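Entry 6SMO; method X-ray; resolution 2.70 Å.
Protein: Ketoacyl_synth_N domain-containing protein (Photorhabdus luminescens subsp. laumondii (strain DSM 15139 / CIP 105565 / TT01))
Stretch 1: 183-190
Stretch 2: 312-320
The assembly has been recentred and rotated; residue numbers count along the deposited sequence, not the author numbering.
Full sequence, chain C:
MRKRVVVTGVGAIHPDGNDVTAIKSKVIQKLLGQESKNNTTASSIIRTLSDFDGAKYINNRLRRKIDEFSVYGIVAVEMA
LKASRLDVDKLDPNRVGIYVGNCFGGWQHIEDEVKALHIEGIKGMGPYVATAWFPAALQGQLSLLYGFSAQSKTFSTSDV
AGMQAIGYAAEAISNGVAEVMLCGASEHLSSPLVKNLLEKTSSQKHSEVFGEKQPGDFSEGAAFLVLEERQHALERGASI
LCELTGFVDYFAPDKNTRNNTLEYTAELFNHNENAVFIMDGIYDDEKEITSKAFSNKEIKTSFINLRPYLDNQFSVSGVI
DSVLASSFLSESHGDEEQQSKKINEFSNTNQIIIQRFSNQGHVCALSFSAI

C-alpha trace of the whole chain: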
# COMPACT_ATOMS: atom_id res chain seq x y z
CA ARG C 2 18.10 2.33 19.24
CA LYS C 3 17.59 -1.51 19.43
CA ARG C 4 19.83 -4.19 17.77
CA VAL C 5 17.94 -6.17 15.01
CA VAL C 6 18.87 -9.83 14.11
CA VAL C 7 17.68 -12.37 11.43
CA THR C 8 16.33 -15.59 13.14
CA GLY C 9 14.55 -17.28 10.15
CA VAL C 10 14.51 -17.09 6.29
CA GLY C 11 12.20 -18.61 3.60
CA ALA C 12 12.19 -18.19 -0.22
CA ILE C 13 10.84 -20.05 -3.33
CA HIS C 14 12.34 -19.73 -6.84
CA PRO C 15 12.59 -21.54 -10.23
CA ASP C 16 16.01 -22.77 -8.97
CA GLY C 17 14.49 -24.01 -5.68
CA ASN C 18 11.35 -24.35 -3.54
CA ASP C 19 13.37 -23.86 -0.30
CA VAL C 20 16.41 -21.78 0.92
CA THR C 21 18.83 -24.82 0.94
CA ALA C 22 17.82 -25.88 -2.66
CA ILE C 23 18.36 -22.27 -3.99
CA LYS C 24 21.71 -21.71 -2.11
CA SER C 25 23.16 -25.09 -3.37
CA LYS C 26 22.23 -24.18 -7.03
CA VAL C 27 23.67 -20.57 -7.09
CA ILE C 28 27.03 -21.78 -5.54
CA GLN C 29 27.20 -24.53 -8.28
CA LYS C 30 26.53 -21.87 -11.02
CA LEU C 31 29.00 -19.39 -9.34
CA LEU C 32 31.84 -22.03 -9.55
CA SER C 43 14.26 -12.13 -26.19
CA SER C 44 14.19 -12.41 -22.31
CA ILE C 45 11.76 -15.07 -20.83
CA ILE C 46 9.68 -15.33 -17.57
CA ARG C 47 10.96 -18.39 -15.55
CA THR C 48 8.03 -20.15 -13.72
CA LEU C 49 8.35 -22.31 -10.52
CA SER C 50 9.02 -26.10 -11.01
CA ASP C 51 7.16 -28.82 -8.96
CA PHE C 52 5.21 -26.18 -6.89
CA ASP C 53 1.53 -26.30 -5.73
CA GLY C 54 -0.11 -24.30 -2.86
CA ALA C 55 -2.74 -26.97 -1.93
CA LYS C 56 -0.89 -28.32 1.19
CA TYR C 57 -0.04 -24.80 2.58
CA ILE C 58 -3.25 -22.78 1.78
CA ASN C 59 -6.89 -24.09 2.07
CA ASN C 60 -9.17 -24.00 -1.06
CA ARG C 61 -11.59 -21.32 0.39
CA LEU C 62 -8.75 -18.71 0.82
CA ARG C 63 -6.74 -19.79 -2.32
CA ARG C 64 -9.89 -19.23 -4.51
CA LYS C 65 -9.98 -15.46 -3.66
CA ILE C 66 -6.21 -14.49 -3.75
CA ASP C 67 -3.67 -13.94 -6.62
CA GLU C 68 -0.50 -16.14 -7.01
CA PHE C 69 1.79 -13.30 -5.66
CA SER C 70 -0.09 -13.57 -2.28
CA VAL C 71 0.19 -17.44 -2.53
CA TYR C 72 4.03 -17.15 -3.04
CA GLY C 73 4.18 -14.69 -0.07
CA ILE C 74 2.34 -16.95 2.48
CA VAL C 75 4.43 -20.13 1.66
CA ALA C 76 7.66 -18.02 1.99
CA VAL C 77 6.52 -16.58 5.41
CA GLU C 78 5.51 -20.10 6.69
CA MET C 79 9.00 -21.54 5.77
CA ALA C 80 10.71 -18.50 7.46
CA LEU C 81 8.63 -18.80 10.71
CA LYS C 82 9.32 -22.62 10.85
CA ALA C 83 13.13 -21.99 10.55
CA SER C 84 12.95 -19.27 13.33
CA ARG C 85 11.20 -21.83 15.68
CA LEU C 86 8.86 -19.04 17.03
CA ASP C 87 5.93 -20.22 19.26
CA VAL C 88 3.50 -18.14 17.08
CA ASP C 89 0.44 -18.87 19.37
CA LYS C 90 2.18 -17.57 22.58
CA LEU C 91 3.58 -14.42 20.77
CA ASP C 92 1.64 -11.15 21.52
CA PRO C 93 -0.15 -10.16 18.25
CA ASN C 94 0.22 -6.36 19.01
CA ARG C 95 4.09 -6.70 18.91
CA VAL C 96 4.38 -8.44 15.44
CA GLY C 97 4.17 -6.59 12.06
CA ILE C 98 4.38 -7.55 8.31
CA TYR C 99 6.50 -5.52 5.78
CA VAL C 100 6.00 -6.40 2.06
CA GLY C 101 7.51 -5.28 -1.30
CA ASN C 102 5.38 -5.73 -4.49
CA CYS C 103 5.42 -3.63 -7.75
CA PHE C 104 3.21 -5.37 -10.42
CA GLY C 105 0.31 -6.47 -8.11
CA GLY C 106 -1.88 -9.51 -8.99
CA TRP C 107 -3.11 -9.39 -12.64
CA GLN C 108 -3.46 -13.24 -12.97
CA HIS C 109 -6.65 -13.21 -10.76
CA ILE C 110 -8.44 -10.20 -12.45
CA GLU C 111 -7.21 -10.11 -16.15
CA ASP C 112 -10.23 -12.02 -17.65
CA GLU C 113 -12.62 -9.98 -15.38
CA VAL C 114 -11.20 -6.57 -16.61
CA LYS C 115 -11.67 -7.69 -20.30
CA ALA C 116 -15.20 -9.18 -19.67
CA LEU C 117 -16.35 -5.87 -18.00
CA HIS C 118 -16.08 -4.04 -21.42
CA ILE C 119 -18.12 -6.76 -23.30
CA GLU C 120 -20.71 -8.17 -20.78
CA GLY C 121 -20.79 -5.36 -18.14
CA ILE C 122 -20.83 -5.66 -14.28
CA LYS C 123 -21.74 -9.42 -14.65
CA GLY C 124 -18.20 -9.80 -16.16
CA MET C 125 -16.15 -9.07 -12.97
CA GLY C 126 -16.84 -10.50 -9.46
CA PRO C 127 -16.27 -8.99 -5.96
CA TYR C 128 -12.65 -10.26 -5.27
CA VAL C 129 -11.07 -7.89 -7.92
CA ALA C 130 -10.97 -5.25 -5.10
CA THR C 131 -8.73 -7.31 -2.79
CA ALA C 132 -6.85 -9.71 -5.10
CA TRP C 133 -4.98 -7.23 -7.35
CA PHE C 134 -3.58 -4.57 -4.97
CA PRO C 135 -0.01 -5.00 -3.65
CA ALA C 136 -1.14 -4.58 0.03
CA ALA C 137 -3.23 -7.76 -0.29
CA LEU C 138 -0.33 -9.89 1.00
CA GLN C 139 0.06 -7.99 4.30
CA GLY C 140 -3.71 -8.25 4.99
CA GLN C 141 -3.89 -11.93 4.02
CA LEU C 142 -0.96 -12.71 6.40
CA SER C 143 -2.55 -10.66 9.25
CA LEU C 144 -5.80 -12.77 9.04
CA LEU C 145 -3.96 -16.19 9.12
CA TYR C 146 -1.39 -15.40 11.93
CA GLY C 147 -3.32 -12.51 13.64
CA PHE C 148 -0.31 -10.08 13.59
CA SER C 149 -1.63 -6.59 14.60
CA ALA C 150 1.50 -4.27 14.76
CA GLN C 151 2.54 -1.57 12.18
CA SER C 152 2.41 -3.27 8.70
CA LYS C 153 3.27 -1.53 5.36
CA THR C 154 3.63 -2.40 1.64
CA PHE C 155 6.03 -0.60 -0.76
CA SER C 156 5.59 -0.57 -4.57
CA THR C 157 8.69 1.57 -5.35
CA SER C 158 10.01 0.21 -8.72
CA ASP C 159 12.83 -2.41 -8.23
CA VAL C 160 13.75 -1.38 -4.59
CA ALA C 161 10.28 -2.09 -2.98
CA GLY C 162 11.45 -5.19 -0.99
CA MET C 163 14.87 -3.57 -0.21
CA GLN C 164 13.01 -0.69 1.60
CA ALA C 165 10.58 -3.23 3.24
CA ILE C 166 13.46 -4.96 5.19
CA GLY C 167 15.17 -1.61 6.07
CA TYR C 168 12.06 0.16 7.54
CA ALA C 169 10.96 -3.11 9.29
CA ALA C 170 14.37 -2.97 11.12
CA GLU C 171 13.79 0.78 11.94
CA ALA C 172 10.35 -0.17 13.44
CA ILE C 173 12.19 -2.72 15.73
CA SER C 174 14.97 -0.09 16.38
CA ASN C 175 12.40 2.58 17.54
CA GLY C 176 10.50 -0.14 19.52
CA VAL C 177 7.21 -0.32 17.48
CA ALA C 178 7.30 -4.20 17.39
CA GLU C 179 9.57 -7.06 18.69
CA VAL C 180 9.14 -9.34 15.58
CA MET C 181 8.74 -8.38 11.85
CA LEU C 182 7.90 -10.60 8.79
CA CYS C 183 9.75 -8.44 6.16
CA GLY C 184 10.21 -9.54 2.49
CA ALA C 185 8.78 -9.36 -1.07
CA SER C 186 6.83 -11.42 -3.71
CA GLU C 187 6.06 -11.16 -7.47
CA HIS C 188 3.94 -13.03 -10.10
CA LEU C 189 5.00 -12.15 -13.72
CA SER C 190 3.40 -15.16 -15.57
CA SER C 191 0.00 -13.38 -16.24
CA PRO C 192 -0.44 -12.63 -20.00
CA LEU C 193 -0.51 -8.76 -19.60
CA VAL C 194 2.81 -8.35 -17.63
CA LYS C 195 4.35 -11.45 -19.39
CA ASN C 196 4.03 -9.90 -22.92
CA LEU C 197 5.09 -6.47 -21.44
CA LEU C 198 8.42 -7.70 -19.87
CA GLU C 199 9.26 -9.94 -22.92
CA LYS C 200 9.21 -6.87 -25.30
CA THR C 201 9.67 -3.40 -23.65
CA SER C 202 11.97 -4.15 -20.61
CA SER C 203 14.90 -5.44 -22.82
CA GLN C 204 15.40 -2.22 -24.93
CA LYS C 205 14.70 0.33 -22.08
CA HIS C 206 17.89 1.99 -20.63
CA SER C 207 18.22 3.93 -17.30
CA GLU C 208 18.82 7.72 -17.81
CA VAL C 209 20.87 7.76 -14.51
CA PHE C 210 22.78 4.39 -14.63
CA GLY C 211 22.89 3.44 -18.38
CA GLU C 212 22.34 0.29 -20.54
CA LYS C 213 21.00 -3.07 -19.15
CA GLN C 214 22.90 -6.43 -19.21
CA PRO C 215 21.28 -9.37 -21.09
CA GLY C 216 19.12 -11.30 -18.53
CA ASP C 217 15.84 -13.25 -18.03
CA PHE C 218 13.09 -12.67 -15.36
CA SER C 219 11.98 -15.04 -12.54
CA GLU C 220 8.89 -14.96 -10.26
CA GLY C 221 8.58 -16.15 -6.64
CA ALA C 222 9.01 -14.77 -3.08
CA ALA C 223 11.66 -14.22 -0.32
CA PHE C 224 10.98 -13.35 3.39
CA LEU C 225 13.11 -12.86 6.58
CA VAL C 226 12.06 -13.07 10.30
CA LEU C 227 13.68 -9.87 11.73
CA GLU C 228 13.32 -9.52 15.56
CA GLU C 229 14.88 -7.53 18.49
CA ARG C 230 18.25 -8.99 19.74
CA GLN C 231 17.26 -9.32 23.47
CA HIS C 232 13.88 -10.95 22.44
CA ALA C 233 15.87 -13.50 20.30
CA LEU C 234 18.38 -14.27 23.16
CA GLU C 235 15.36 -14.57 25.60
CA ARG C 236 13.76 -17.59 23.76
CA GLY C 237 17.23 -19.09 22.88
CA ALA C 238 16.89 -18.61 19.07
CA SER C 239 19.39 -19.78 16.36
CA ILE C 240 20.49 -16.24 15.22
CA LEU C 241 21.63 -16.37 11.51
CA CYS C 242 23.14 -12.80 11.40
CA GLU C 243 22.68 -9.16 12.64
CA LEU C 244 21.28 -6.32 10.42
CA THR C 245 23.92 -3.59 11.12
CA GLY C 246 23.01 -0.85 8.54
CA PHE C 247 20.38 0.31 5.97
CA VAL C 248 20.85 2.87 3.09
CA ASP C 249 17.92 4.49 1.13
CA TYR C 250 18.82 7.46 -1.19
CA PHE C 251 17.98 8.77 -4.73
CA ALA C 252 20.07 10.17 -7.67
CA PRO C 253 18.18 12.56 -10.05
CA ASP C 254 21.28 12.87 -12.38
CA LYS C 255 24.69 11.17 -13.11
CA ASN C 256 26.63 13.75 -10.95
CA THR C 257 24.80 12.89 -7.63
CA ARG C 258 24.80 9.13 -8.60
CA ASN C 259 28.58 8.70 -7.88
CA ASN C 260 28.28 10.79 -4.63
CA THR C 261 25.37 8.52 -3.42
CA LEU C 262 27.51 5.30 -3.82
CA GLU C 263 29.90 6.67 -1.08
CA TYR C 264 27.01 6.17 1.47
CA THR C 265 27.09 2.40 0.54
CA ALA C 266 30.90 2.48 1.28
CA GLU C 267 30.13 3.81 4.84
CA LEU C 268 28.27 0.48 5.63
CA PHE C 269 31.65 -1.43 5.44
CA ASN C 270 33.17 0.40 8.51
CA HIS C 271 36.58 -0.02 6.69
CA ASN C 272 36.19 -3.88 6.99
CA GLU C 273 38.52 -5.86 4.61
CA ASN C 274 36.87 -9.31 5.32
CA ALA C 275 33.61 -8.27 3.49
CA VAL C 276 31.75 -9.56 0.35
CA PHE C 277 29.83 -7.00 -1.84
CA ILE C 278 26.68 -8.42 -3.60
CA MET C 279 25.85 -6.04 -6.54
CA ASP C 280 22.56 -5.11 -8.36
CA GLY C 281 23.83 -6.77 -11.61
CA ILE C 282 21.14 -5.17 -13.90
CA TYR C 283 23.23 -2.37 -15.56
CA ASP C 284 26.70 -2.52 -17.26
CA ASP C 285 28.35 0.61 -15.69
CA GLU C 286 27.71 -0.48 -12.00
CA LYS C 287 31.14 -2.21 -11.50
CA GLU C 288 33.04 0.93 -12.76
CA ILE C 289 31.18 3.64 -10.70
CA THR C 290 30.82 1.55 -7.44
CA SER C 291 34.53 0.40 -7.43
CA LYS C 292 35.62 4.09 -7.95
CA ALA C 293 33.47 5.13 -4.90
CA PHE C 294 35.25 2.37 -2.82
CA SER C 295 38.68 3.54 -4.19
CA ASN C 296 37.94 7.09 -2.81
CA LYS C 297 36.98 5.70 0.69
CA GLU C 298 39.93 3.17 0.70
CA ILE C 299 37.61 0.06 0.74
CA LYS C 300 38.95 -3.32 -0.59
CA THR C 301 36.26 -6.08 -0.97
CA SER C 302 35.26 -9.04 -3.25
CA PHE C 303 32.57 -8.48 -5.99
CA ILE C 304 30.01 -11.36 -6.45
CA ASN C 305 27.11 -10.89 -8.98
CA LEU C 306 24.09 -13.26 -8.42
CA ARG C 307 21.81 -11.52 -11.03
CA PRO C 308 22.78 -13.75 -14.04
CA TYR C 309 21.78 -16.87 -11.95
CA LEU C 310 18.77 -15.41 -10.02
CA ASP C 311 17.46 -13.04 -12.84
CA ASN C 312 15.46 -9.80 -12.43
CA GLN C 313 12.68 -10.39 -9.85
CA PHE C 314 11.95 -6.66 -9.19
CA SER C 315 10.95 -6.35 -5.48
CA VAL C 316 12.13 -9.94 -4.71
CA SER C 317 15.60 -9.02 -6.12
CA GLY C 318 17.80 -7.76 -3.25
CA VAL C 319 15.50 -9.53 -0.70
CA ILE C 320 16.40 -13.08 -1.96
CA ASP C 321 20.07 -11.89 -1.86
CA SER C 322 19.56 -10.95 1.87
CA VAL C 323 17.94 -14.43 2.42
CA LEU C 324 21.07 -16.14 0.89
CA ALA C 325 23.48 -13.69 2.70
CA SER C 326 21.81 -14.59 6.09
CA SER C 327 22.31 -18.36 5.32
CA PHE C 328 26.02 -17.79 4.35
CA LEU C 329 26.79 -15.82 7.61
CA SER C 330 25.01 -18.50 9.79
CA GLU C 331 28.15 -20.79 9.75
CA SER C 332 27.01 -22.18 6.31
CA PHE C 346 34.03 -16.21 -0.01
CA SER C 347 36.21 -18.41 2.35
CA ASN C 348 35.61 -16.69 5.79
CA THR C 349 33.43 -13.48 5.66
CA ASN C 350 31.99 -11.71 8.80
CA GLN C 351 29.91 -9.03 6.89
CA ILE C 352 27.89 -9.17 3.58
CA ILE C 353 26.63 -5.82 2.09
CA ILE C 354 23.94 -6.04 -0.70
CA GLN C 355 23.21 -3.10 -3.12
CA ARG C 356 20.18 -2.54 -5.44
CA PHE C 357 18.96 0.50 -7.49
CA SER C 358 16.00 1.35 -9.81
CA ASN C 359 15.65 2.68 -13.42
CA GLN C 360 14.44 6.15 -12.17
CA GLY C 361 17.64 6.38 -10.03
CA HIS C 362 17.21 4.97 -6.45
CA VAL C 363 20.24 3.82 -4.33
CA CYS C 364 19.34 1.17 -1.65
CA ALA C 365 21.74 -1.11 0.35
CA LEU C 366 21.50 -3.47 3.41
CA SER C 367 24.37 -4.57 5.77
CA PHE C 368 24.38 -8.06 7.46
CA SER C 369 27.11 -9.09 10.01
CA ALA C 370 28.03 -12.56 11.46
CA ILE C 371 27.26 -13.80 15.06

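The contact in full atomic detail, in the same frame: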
# COMPACT_ATOMS: atom_id res chain seq x y z
N CYS C 183 9.35 -9.32 7.29
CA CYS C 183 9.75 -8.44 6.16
C CYS C 183 10.17 -9.30 4.96
O CYS C 183 10.78 -10.36 5.18
CB CYS C 183 10.88 -7.50 6.56
SG CYS C 183 12.44 -8.36 6.89
N GLY C 184 9.86 -8.84 3.75
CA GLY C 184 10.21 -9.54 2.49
C GLY C 184 9.49 -8.96 1.29
O GLY C 184 9.04 -7.80 1.37
N ALA C 185 9.38 -9.75 0.22
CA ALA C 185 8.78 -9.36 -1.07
C ALA C 185 8.25 -10.59 -1.81
O ALA C 185 8.62 -11.72 -1.43
CB ALA C 185 9.81 -8.62 -1.90
N SER C 186 7.42 -10.37 -2.83
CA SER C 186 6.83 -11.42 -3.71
C SER C 186 6.40 -10.80 -5.04
O SER C 186 5.99 -9.62 -5.04
CB SER C 186 5.67 -12.09 -3.02
OG SER C 186 5.14 -13.13 -3.84
N GLU C 187 6.45 -11.60 -6.11
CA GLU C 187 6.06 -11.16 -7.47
C GLU C 187 5.54 -12.34 -8.28
O GLU C 187 6.08 -13.44 -8.16
CB GLU C 187 7.27 -10.61 -8.22
CG GLU C 187 7.78 -9.27 -7.74
CD GLU C 187 6.91 -8.06 -8.03
OE1 GLU C 187 7.21 -7.00 -7.51
OE2 GLU C 187 5.94 -8.21 -8.76
N HIS C 188 4.50 -12.10 -9.08
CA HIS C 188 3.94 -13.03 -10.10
C HIS C 188 3.93 -12.32 -11.46
O HIS C 188 3.18 -11.34 -11.60
CB HIS C 188 2.54 -13.50 -9.68
CG HIS C 188 1.93 -14.46 -10.65
ND1 HIS C 188 2.24 -15.80 -10.67
CD2 HIS C 188 1.02 -14.27 -11.64
CE1 HIS C 188 1.56 -16.40 -11.62
NE2 HIS C 188 0.80 -15.48 -12.23
N LEU C 189 4.75 -12.81 -12.41
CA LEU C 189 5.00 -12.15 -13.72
C LEU C 189 4.49 -13.02 -14.87
O LEU C 189 4.74 -12.64 -16.04
CB LEU C 189 6.50 -11.89 -13.86
CG LEU C 189 7.18 -11.17 -12.69
CD1 LEU C 189 8.69 -11.12 -12.89
CD2 LEU C 189 6.62 -9.77 -12.51
N SER C 190 3.79 -14.12 -14.58
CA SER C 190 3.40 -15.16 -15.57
C SER C 190 2.03 -14.84 -16.20
O SER C 190 1.64 -15.57 -17.13
CB SER C 190 3.40 -16.54 -14.95
OG SER C 190 4.72 -16.93 -14.61
N ASN C 312 16.09 -11.02 -12.98
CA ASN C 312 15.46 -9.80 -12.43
C ASN C 312 14.12 -10.21 -11.83
O ASN C 312 13.29 -10.72 -12.58
CB ASN C 312 15.31 -8.72 -13.50
CG ASN C 312 14.92 -7.38 -12.94
OD1 ASN C 312 15.00 -7.15 -11.75
ND2 ASN C 312 14.49 -6.48 -13.80
N GLN C 313 13.95 -10.03 -10.53
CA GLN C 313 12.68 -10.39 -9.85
C GLN C 313 11.99 -9.13 -9.32
O GLN C 313 11.02 -9.29 -8.59
CB GLN C 313 12.96 -11.36 -8.71
CG GLN C 313 13.86 -12.52 -9.11
CD GLN C 313 14.06 -13.47 -7.95
OE1 GLN C 313 15.14 -13.55 -7.38
NE2 GLN C 313 13.02 -14.18 -7.60
N PHE C 314 12.50 -7.95 -9.69
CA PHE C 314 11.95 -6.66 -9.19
C PHE C 314 12.08 -6.60 -7.67
O PHE C 314 13.20 -6.65 -7.18
CB PHE C 314 10.58 -6.34 -9.78
CG PHE C 314 10.59 -6.34 -11.28
CD1 PHE C 314 10.96 -5.20 -11.98
CD2 PHE C 314 10.31 -7.49 -12.00
CE1 PHE C 314 11.01 -5.21 -13.36
CE2 PHE C 314 10.36 -7.49 -13.38
CZ PHE C 314 10.71 -6.35 -14.05
N SER C 315 10.95 -6.50 -6.96
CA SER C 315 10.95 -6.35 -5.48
C SER C 315 11.64 -7.53 -4.79
O SER C 315 12.21 -7.33 -3.72
CB SER C 315 9.58 -6.08 -4.94
OG SER C 315 8.73 -7.20 -5.11
N VAL C 316 11.48 -8.74 -5.31
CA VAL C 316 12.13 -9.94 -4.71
C VAL C 316 13.66 -9.80 -4.83
O VAL C 316 14.36 -10.28 -3.93
CB VAL C 316 11.60 -11.25 -5.31
CG1 VAL C 316 12.09 -12.46 -4.54
CG2 VAL C 316 10.08 -11.25 -5.35
N SER C 317 14.15 -9.24 -5.94
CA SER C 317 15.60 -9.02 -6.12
C SER C 317 16.12 -8.13 -4.99
O SER C 317 15.52 -7.09 -4.72
CB SER C 317 15.90 -8.44 -7.46
OG SER C 317 15.68 -9.40 -8.47
N GLY C 318 17.26 -8.50 -4.41
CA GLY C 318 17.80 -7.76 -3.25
C GLY C 318 17.35 -8.39 -1.94
O GLY C 318 18.17 -8.45 -1.01
N VAL C 319 16.09 -8.83 -1.88
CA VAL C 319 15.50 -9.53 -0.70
C VAL C 319 16.00 -10.98 -0.68
O VAL C 319 16.48 -11.42 0.39
CB VAL C 319 13.96 -9.47 -0.71
CG1 VAL C 319 13.34 -10.26 0.44
CG2 VAL C 319 13.45 -8.04 -0.70
N ILE C 320 15.93 -11.67 -1.82
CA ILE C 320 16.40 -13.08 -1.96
C ILE C 320 17.91 -13.12 -1.71
O ILE C 320 18.38 -14.11 -1.17
CB ILE C 320 15.98 -13.70 -3.30
CG1 ILE C 320 16.30 -15.19 -3.37
CG2 ILE C 320 16.58 -12.94 -4.47
CD1 ILE C 320 15.41 -15.97 -4.29

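Residues 183-187 form the end of a β-strand that enters from earlier in the chain and passes at Glu187 into a loop; the other stretch, 312-320, is a tightly folded turn that leads into a helix beginning at Val319. The two run in opposite senses, so that Gly184 lies beside Val319 (CA to CA 6.2 Å) and Ala185 beside Val316 (CA to CA 5.0 Å). No backbone hydrogen bond joins them; the contact rests on side chains and on side chain against backbone.

The turn holds its own shape. Gln313 N donates to Ser317 OG (2.8 Å), Phe314 N makes a weak bond to Asn312 OD1 (3.3 Å), and Val316 O accepts from Ile320 N (3.0 Å) and, weakly, from Val319 N (3.0 Å). Phe314 has a positive phi of 61°. Gly318, at the N-cap position, has phi/psi of 93/-39°, where a CB would be jammed against the carbonyl O of Ser317.

Along the strand, CA-to-CB bonds alternate: those of Ala185 and Glu187 point toward the turn, that of Ser186 away. The small methyl of Ala185 allows close approach. Its CB lies 3.3 Å from Ser315 O and 3.8 Å from Val316 N, and makes apolar contact with Val319 CG2 at 3.9 Å and Val316 CG2 at 4.3 Å. Next to it, Gly184 presents bare backbone, its CA 3.8 Å from Val319 CG1. Val316 CG2 also rests on the strand backbone, 3.6 Å from Ser186 CA and 3.7 Å from Glu187 N, so this methyl packs along the main chain as well as against side chains.

Glu187 supplies the polar link. With chi1 and chi2 both in the m well, its chain folds over the turn: CG sits 3.3 Å from Gln313 O and 3.9 Å from Val316 CG2, while OE1 reaches Ser315 OG at 2.8 Å, a hydrogen-bonding distance. The serine hydroxyl has another acceptor within reach, so the direction of its proton is not settled. Burial makes such a polar partner valuable to the carboxylate, whose OE1 is also hydrogen-bonded elsewhere in the structure.

Beyond the strand, Leu189 closes the contact at the Phe314 end of the turn. Its CD1 meets Phe314 CE2 at 4.0 Å, approaching the ring at its edge, near the ring plane, in an apolar contact. Together the stretches bury 382 Å², counting both sides, in a compact interface that combines three apolar side-chain contacts with one polar side-chain link, from Glu187 to Ser315.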